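Local coordinates for protein nonribosomal peptide synthase (PDB 5JJP) that probably adenylates an aliphatic beta-amino acid at the expense of ATP, as an adenylation enzyme of the ANL superfamily, at residues 290-295 with 318-323; 384-389 with 416-421; 389-394 with 402-407. All coordinates share one frame; numbering follows the deposited sequence.

Contact 1: residues 290-295 with 318-323; sequences DLVAGL and GLLPGR
Arg323 reaches across to 290-295 through NH2, which donates to Leu295 O at 2.9 Å with an N-H...O angle of 141°. The donor stands above the carbonyl plane rather than on a lone pair, while the oxygen lies near the guanidinium plane. Water 1 extends this link, accepting from Arg323 NH2 and donating to Ala293 O at 2.6 Å. Beside the polar bridge, Val292 CG1, anti to its backbone N (chi1 169°), meets both Leu319 CD1 and Leu320 CD1 at 4.0 Å, crossing each leucine at about a right angle. The contact thus joins the C-terminal ends of helices 289-293 and 310-319, between which strand 300-304 of the mixed sheet runs in sequence, with strand 324-329 following. Where the second helix ends, a type II turn from Leu320 to Arg323 returns the arginine over Leu320, whose CD2 lies 3.6 Å from the guanidinium plane. The bend at chi2 (57°) places the group, and bonds from Arg323 NH1 to Pro321 O at 2.9 Å and from Arg323 NE to Leu298 O hold it. An alanine in place of Arg323 would probably loosen the junction, since the guanidinium links to Leu295 O, Pro321 O and Leu298 O would be lost.

Contact 2: residues 384-389 with 416-421; sequences YLRSPA and QVVFRT
Two neighbouring strands of an antiparallel sheet, 381-386 and 417-427, pair here, their short axes running at 145° and approaching to 4.5 Å. Leu385 and Phe419 form the hydrogen-bonded pair: Leu385 N donates to Phe419 O at 2.8 Å, in the carbonyl plane, and Phe419 N returns a bond to Leu385 O at 2.9 Å. Tyr384 and Arg420 are the adjacent non-hydrogen-bonded pair. Their side chains lie side by side and point the same way, with Arg420 CG over one face of the tyrosine ring, 3.8 Å from its centroid and 18° off the normal. This is a CH-pi contact made by the aliphatic chain; the guanidinium is held through NH2 by a salt bridge to Glu382. Val418 works from the same strand with both branches. Its CG1 comes obliquely to Tyr384 CD2 at 3.6 Å, while CG2 touches Arg386 CB at 3.7 Å and lies over one face of that guanidinium. The Arg386 chain is anti at chi1 and chi2 and bends at chi3 (-53°), which brings its guanidinium against Val418 CG2, and NH2 forms a salt bridge with Asp408. On the side carrying Leu385 and Phe419, Leu385 CD2 reaches the edge of the phenylalanine ring, and Phe391 meets that ring edge-to-face. Beyond Arg386 and Val418 the strands part, and water 2 spans them, accepting from Ser387 N and donating to Val417 O at 2.7 Å. Ser387 OG then accepts from Ala389 N, closing an ST turn as the first strand gives way to loop. The result is a short antiparallel ladder pairing 381-386 with 417-427 in this sheet, its next hydrogen-bonded position taken by water 2.

Contact 3: residues 389-394 with 402-407; sequences ALFSGY and RAALVP
No hydrogen bond joins 389-394 to 402-407; their association rests on apolar contacts, and it centres on a helix-to-strand junction, where helix 398-404 ends and strand 405-407 begins. Leu405, the first residue to leave helical backbone angles, fills the tight part. Its CG stands 3.8 Å from Phe391 CE1, and its CD1 lies over one face of the ring, 4.3 Å from the centroid and 24° off the normal, a CH-pi contact. The two side chains slide past each other in opposite directions. The same CD1 also rests against backbone, 3.7 Å from Phe391 O, while CD2 approaches Leu390 CD1 at 4.1 Å. Phe391 adopts the crowded first torsion, with CG between the backbone N and the carbonyl carbon (chi1 78°), and this turns its ring toward the junction. There it also touches Val197 and Met199 of strand 196-200. By contrast, the backbones stay well separated: the closest CA pair, Gly393 and Leu405, is 7.6 Å apart. Ser392, on the exposed side, directs its CB away from the junction and offers Leu405 little beyond its carbonyl oxygen. Gly393 has backbone angles at which a CB would jam against the preceding carbonyl O. Beyond it, Tyr394 is tethered through OH to Glu333, and its ring carries Phe391 CE2 over the centre of one face. At the ring edges, Ala404 CB sits 4.1 Å from Phe391 CZ and 3.8 Å from Tyr394 CE2.

From the N terminus, contact 1 comes first: it closes the chain between residues 290-295 and 318-323, a span that includes strand 300-304 and most of helix 310-319, and joins two helix ends beside the six-stranded mixed sheet. It is complete before contact 2 opens at 384-389, and their centres lie 38 Å apart. Contact 2 closes a longer excursion when the chain returns at 416-421. Within that excursion contact 3 forms a smaller loop, 389-394 with 402-407, starting from the shared Ala389. Strand 417-427 pairs with 381-386 in contact 2 and also with 405-407 (Val418 N to Val406 O 2.8 Å, a probable hydrogen bond), so both neighbour it in one antiparallel sheet.

Contact 1: residues 290-295 with 318-323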
loop_
_atom_site.group_PDB
_atom_site.type_symbol
_atom_site.label_atom_id
_atom_site.label_comp_id
_atom_site.label_asym_id
_atom_site.label_seq_id
_atom_site.Cartn_x
_atom_site.Cartn_y
_atom_site.Cartn_z
ATOM N N ASP A 290 24.345 -9.373 16.307
ATOM C CA ASP A 290 25.554 -8.821 15.721
ATOM C C ASP A 290 25.392 -8.547 14.250
ATOM O O ASP A 290 25.914 -7.560 13.743
ATOM C CB ASP A 290 26.742 -9.757 15.904
ATOM C CG ASP A 290 27.208 -9.838 17.353
ATOM O OD1 ASP A 290 26.971 -8.877 18.122
ATOM O OD2 ASP A 290 27.830 -10.863 17.718
ATOM N N LEU A 291 24.677 -9.413 13.543
ATOM C CA LEU A 291 24.419 -9.141 12.125
ATOM C C LEU A 291 23.479 -7.936 11.930
ATOM O O LEU A 291 23.667 -7.128 11.006
ATOM C CB LEU A 291 23.888 -10.390 11.436
ATOM C CG LEU A 291 24.863 -11.595 11.436
ATOM C CD1 LEU A 291 24.203 -12.799 10.783
ATOM C CD2 LEU A 291 26.157 -11.244 10.724
ATOM N N VAL A 292 22.509 -7.780 12.824
ATOM C CA VAL A 292 21.621 -6.611 12.779
ATOM C C VAL A 292 22.444 -5.334 12.931
ATOM O O VAL A 292 22.350 -4.417 12.123
ATOM C CB VAL A 292 20.531 -6.684 13.868
ATOM C CG1 VAL A 292 19.794 -5.362 13.992
ATOM C CG2 VAL A 292 19.565 -7.824 13.564
ATOM N N ALA A 293 23.255 -5.293 13.976
ATOM C CA ALA A 293 24.202 -4.198 14.216
ATOM C C ALA A 293 25.114 -3.932 13.060
ATOM O O ALA A 293 25.591 -2.834 12.903
ATOM C CB ALA A 293 25.047 -4.490 15.472
ATOM N N GLY A 294 25.341 -4.935 12.235
ATOM C CA GLY A 294 26.242 -4.800 11.080
ATOM C C GLY A 294 25.599 -4.359 9.785
ATOM O O GLY A 294 26.285 -4.299 8.760
ATOM N N LEU A 295 24.295 -4.046 9.817
ATOM C CA LEU A 295 23.582 -3.525 8.617
ATOM C C LEU A 295 23.986 -2.087 8.268
ATOM O O LEU A 295 23.231 -1.129 8.492
ATOM C CB LEU A 295 22.068 -3.586 8.802
ATOM C CG LEU A 295 21.490 -4.990 8.951
ATOM C CD1 LEU A 295 20.084 -4.881 9.519
ATOM C CD2 LEU A 295 21.473 -5.692 7.626
ATOM N N GLY A 318 19.178 0.546 20.020
ATOM C CA GLY A 318 20.495 0.202 20.577
ATOM C C GLY A 318 21.423 -0.517 19.621
ATOM O O GLY A 318 22.599 -0.211 19.534
ATOM N N LEU A 319 20.877 -1.442 18.847
ATOM C CA LEU A 319 21.673 -2.112 17.826
ATOM C C LEU A 319 21.885 -1.250 16.579
ATOM O O LEU A 319 22.855 -1.460 15.860
ATOM C CB LEU A 319 21.007 -3.418 17.406
ATOM C CG LEU A 319 20.795 -4.470 18.489
ATOM C CD1 LEU A 319 19.895 -5.590 17.972
ATOM C CD2 LEU A 319 22.140 -5.006 18.950
ATOM N N LEU A 320 20.982 -0.304 16.320
ATOM C CA LEU A 320 21.043 0.502 15.102
ATOM C C LEU A 320 21.030 1.985 15.419
ATOM O O LEU A 320 20.064 2.666 15.131
ATOM C CB LEU A 320 19.873 0.145 14.185
ATOM C CG LEU A 320 20.002 -1.240 13.550
ATOM C CD1 LEU A 320 18.691 -1.657 12.919
ATOM C CD2 LEU A 320 21.145 -1.296 12.555
ATOM N N PRO A 321 22.120 2.487 16.030
ATOM C CA PRO A 321 22.183 3.920 16.373
ATOM C C PRO A 321 22.260 4.783 15.128
ATOM O O PRO A 321 22.796 4.354 14.109
ATOM C CB PRO A 321 23.483 4.027 17.179
ATOM C CG PRO A 321 24.326 2.874 16.703
ATOM C CD PRO A 321 23.374 1.773 16.377
ATOM N N GLY A 322 21.667 5.957 15.191
ATOM C CA GLY A 322 21.668 6.911 14.065
ATOM C C GLY A 322 20.802 6.532 12.863
ATOM O O GLY A 322 21.034 7.008 11.754
ATOM N N ARG A 323 19.837 5.641 13.068
ATOM C CA ARG A 323 18.839 5.282 12.051
ATOM C C ARG A 323 17.570 6.074 12.345
ATOM O O ARG A 323 17.242 6.357 13.491
ATOM C CB ARG A 323 18.523 3.782 12.078
ATOM C CG ARG A 323 19.422 2.926 11.208
ATOM C CD ARG A 323 20.873 3.088 11.555
ATOM N NE ARG A 323 21.736 2.143 10.833
ATOM C CZ ARG A 323 22.862 1.625 11.354
ATOM N NH1 ARG A 323 23.276 1.967 12.609
ATOM N NH2 ARG A 323 23.582 0.768 10.656
HETATM O O HOH W 1 25.824 -0.855 11.240
#

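Contact 2: residues 384-389 with 416-421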
loop_
_atom_site.group_PDB
_atom_site.type_symbol
_atom_site.label_atom_id
_atom_site.label_comp_id
_atom_site.label_asym_id
_atom_site.label_seq_id
_atom_site.Cartn_x
_atom_site.Cartn_y
_atom_site.Cartn_z
ATOM N N TYR A 384 -11.996 10.095 14.344
ATOM C CA TYR A 384 -12.591 10.422 13.043
ATOM C C TYR A 384 -11.500 11.037 12.146
ATOM O O TYR A 384 -10.825 11.975 12.539
ATOM C CB TYR A 384 -13.712 11.436 13.152
ATOM C CG TYR A 384 -15.017 10.933 13.758
ATOM C CD1 TYR A 384 -15.035 9.968 14.777
ATOM C CD2 TYR A 384 -16.227 11.496 13.378
ATOM C CE1 TYR A 384 -16.238 9.558 15.361
ATOM C CE2 TYR A 384 -17.436 11.097 13.937
ATOM C CZ TYR A 384 -17.439 10.145 14.939
ATOM O OH TYR A 384 -18.616 9.734 15.489
ATOM N N LEU A 385 -11.338 10.461 10.931
ATOM C CA LEU A 385 -10.305 10.897 9.977
ATOM C C LEU A 385 -10.926 11.692 8.823
ATOM O O LEU A 385 -11.810 11.227 8.122
ATOM C CB LEU A 385 -9.547 9.701 9.476
ATOM C CG LEU A 385 -8.481 9.914 8.421
ATOM C CD1 LEU A 385 -7.249 10.655 8.908
ATOM C CD2 LEU A 385 -8.082 8.540 7.935
ATOM N N ARG A 386 -10.457 12.922 8.679
ATOM C CA ARG A 386 -10.819 13.797 7.622
ATOM C C ARG A 386 -9.626 13.764 6.642
ATOM O O ARG A 386 -8.533 14.195 6.977
ATOM C CB ARG A 386 -11.014 15.202 8.187
ATOM C CG ARG A 386 -11.429 16.251 7.184
ATOM C CD ARG A 386 -11.445 17.628 7.810
ATOM N NE ARG A 386 -12.262 17.667 9.031
ATOM C CZ ARG A 386 -13.575 17.923 9.032
ATOM N NH1 ARG A 386 -14.241 18.152 7.907
ATOM N NH2 ARG A 386 -14.210 17.964 10.170
ATOM N N SER A 387 -9.845 13.292 5.421
ATOM C CA SER A 387 -8.757 13.133 4.495
ATOM C C SER A 387 -9.211 12.912 3.061
ATOM O O SER A 387 -10.133 12.129 2.822
ATOM C CB SER A 387 -7.940 11.902 4.929
ATOM O OG SER A 387 -6.972 11.524 3.948
ATOM N N PRO A 388 -8.440 13.443 2.102
ATOM C CA PRO A 388 -8.669 13.103 0.721
ATOM C C PRO A 388 -8.329 11.657 0.323
ATOM O O PRO A 388 -8.692 11.206 -0.760
ATOM C CB PRO A 388 -7.755 14.098 -0.015
ATOM C CG PRO A 388 -6.617 14.348 0.908
ATOM C CD PRO A 388 -7.242 14.295 2.263
ATOM N N ALA A 389 -7.637 10.943 1.190
ATOM C CA ALA A 389 -7.232 9.566 0.922
ATOM C C ALA A 389 -8.222 8.482 1.322
ATOM O O ALA A 389 -7.925 7.294 1.198
ATOM C CB ALA A 389 -5.897 9.324 1.572
ATOM N N GLN A 416 -19.338 17.352 2.968
ATOM C CA GLN A 416 -18.072 16.668 3.226
ATOM C C GLN A 416 -18.346 15.488 4.128
ATOM O O GLN A 416 -19.156 15.600 5.056
ATOM C CB GLN A 416 -17.060 17.602 3.889
ATOM C CG GLN A 416 -15.715 16.922 4.110
ATOM C CD GLN A 416 -14.595 17.861 4.578
ATOM O OE1 GLN A 416 -13.447 17.417 4.708
ATOM N NE2 GLN A 416 -14.911 19.144 4.876
ATOM N N VAL A 417 -17.634 14.375 3.883
ATOM C CA VAL A 417 -17.684 13.213 4.767
ATOM C C VAL A 417 -16.360 12.956 5.469
ATOM O O VAL A 417 -15.305 13.412 5.051
ATOM C CB VAL A 417 -18.086 11.908 4.048
ATOM C CG1 VAL A 417 -19.543 11.970 3.560
ATOM C CG2 VAL A 417 -17.118 11.583 2.924
ATOM N N VAL A 418 -16.453 12.198 6.542
ATOM C CA VAL A 418 -15.340 11.906 7.394
ATOM C C VAL A 418 -15.438 10.400 7.742
ATOM O O VAL A 418 -16.511 9.823 7.594
ATOM C CB VAL A 418 -15.479 12.887 8.587
ATOM C CG1 VAL A 418 -15.512 12.201 9.930
ATOM C CG2 VAL A 418 -14.452 14.006 8.500
ATOM N N PHE A 419 -14.345 9.781 8.186
ATOM C CA PHE A 419 -14.279 8.326 8.413
ATOM C C PHE A 419 -14.211 7.995 9.902
ATOM O O PHE A 419 -13.269 8.404 10.595
ATOM C CB PHE A 419 -13.022 7.757 7.702
ATOM C CG PHE A 419 -12.726 6.299 7.998
ATOM C CD1 PHE A 419 -13.727 5.344 7.902
ATOM C CD2 PHE A 419 -11.456 5.903 8.356
ATOM C CE1 PHE A 419 -13.449 4.014 8.158
ATOM C CE2 PHE A 419 -11.162 4.594 8.625
ATOM C CZ PHE A 419 -12.161 3.634 8.518
ATOM N N ARG A 420 -15.225 7.294 10.397
ATOM C CA ARG A 420 -15.180 6.781 11.754
ATOM C C ARG A 420 -14.314 5.549 11.726
ATOM O O ARG A 420 -14.741 4.535 11.194
ATOM C CB ARG A 420 -16.554 6.388 12.269
ATOM C CG ARG A 420 -17.542 7.546 12.416
ATOM C CD ARG A 420 -18.835 7.035 13.010
ATOM N NE ARG A 420 -18.618 6.465 14.346
ATOM C CZ ARG A 420 -19.565 5.901 15.107
ATOM N NH1 ARG A 420 -20.820 5.834 14.678
ATOM N NH2 ARG A 420 -19.233 5.380 16.292
ATOM N N THR A 421 -13.138 5.647 12.351
ATOM C CA THR A 421 -12.103 4.624 12.262
ATOM C C THR A 421 -12.359 3.380 13.024
ATOM O O THR A 421 -11.724 2.401 12.781
ATOM C CB THR A 421 -10.745 5.131 12.822
ATOM O OG1 THR A 421 -10.887 5.514 14.193
ATOM C CG2 THR A 421 -10.256 6.336 12.038
HETATM O O HOH W 2 -12.688 13.916 4.426
#

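Contact 3: residues 389-394 with 402-407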
loop_
_atom_site.group_PDB
_atom_site.type_symbol
_atom_site.label_atom_id
_atom_site.label_comp_id
_atom_site.label_asym_id
_atom_site.label_seq_id
_atom_site.Cartn_x
_atom_site.Cartn_y
_atom_site.Cartn_z
ATOM N N ALA A 389 -7.637 10.943 1.190
ATOM C CA ALA A 389 -7.232 9.566 0.922
ATOM C C ALA A 389 -8.222 8.482 1.322
ATOM O O ALA A 389 -7.925 7.294 1.198
ATOM C CB ALA A 389 -5.897 9.324 1.572
ATOM N N LEU A 390 -9.426 8.841 1.689
ATOM C CA LEU A 390 -10.411 7.844 2.081
ATOM C C LEU A 390 -10.917 6.982 0.937
ATOM O O LEU A 390 -11.088 7.441 -0.213
ATOM C CB LEU A 390 -11.598 8.505 2.770
ATOM C CG LEU A 390 -11.231 9.238 4.076
ATOM C CD1 LEU A 390 -12.367 10.076 4.588
ATOM C CD2 LEU A 390 -10.785 8.262 5.145
ATOM N N PHE A 391 -11.116 5.698 1.294
ATOM C CA PHE A 391 -11.821 4.724 0.468
ATOM C C PHE A 391 -13.187 5.258 0.039
ATOM O O PHE A 391 -13.684 6.241 0.615
ATOM C CB PHE A 391 -11.933 3.374 1.180
ATOM C CG PHE A 391 -12.994 3.305 2.239
ATOM C CD1 PHE A 391 -13.024 4.215 3.307
ATOM C CD2 PHE A 391 -13.978 2.324 2.191
ATOM C CE1 PHE A 391 -14.006 4.123 4.304
ATOM C CE2 PHE A 391 -14.952 2.248 3.176
ATOM C CZ PHE A 391 -14.974 3.157 4.196
ATOM N N SER A 392 -13.723 4.712 -1.044
ATOM C CA SER A 392 -15.001 5.185 -1.592
ATOM C C SER A 392 -16.198 4.498 -0.962
ATOM O O SER A 392 -17.311 4.993 -1.068
ATOM C CB SER A 392 -15.064 4.944 -3.093
ATOM O OG SER A 392 -13.992 5.656 -3.694
ATOM N N GLY A 393 -15.955 3.321 -0.380
ATOM C CA GLY A 393 -16.999 2.582 0.278
ATOM C C GLY A 393 -16.623 1.148 0.378
ATOM O O GLY A 393 -15.581 0.724 -0.143
ATOM N N TYR A 394 -17.488 0.371 1.004
ATOM C CA TYR A 394 -17.315 -1.063 1.055
ATOM C C TYR A 394 -18.128 -1.679 -0.077
ATOM O O TYR A 394 -19.280 -1.308 -0.300
ATOM C CB TYR A 394 -17.819 -1.591 2.376
ATOM C CG TYR A 394 -17.034 -1.126 3.573
ATOM C CD1 TYR A 394 -15.715 -1.572 3.772
ATOM C CD2 TYR A 394 -17.592 -0.263 4.523
ATOM C CE1 TYR A 394 -14.979 -1.177 4.882
ATOM C CE2 TYR A 394 -16.855 0.164 5.616
ATOM C CZ TYR A 394 -15.535 -0.286 5.785
ATOM O OH TYR A 394 -14.764 0.100 6.870
ATOM N N ARG A 402 -22.150 3.732 4.805
ATOM C CA ARG A 402 -22.740 4.888 5.474
ATOM C C ARG A 402 -22.461 4.956 6.967
ATOM O O ARG A 402 -22.405 6.031 7.538
ATOM C CB ARG A 402 -24.258 4.958 5.179
ATOM C CG ARG A 402 -24.990 6.110 5.852
ATOM C CD ARG A 402 -24.358 7.509 5.618
ATOM N NE ARG A 402 -25.065 8.535 6.404
ATOM C CZ ARG A 402 -24.792 8.859 7.678
ATOM N NH1 ARG A 402 -23.801 8.271 8.359
ATOM N NH2 ARG A 402 -25.503 9.815 8.271
ATOM N N ALA A 403 -22.253 3.834 7.607
ATOM C CA ALA A 403 -21.853 3.850 9.021
ATOM C C ALA A 403 -20.398 4.292 9.189
ATOM O O ALA A 403 -20.065 4.905 10.161
ATOM C CB ALA A 403 -22.061 2.479 9.666
ATOM N N ALA A 404 -19.546 4.011 8.211
ATOM C CA ALA A 404 -18.107 4.359 8.299
ATOM C C ALA A 404 -17.857 5.750 7.757
ATOM O O ALA A 404 -17.137 6.511 8.375
ATOM C CB ALA A 404 -17.278 3.348 7.562
ATOM N N LEU A 405 -18.467 6.091 6.617
ATOM C CA LEU A 405 -18.314 7.412 6.020
ATOM C C LEU A 405 -19.503 8.321 6.313
ATOM O O LEU A 405 -20.542 8.224 5.645
ATOM C CB LEU A 405 -18.119 7.279 4.513
ATOM C CG LEU A 405 -16.789 6.634 4.096
ATOM C CD1 LEU A 405 -16.816 6.356 2.618
ATOM C CD2 LEU A 405 -15.606 7.539 4.400
ATOM N N VAL A 406 -19.327 9.207 7.287
ATOM C CA VAL A 406 -20.401 9.983 7.818
ATOM C C VAL A 406 -20.268 11.469 7.547
ATOM O O VAL A 406 -19.159 11.991 7.365
ATOM C CB VAL A 406 -20.574 9.742 9.302
ATOM C CG1 VAL A 406 -20.626 8.256 9.586
ATOM C CG2 VAL A 406 -19.449 10.375 10.083
ATOM N N PRO A 407 -21.410 12.172 7.533
ATOM C CA PRO A 407 -21.357 13.622 7.367
ATOM C C PRO A 407 -20.454 14.259 8.414
ATOM O O PRO A 407 -20.457 13.834 9.575
ATOM C CB PRO A 407 -22.815 14.058 7.616
ATOM C CG PRO A 407 -23.626 12.879 7.222
ATOM C CD PRO A 407 -22.806 11.702 7.725
#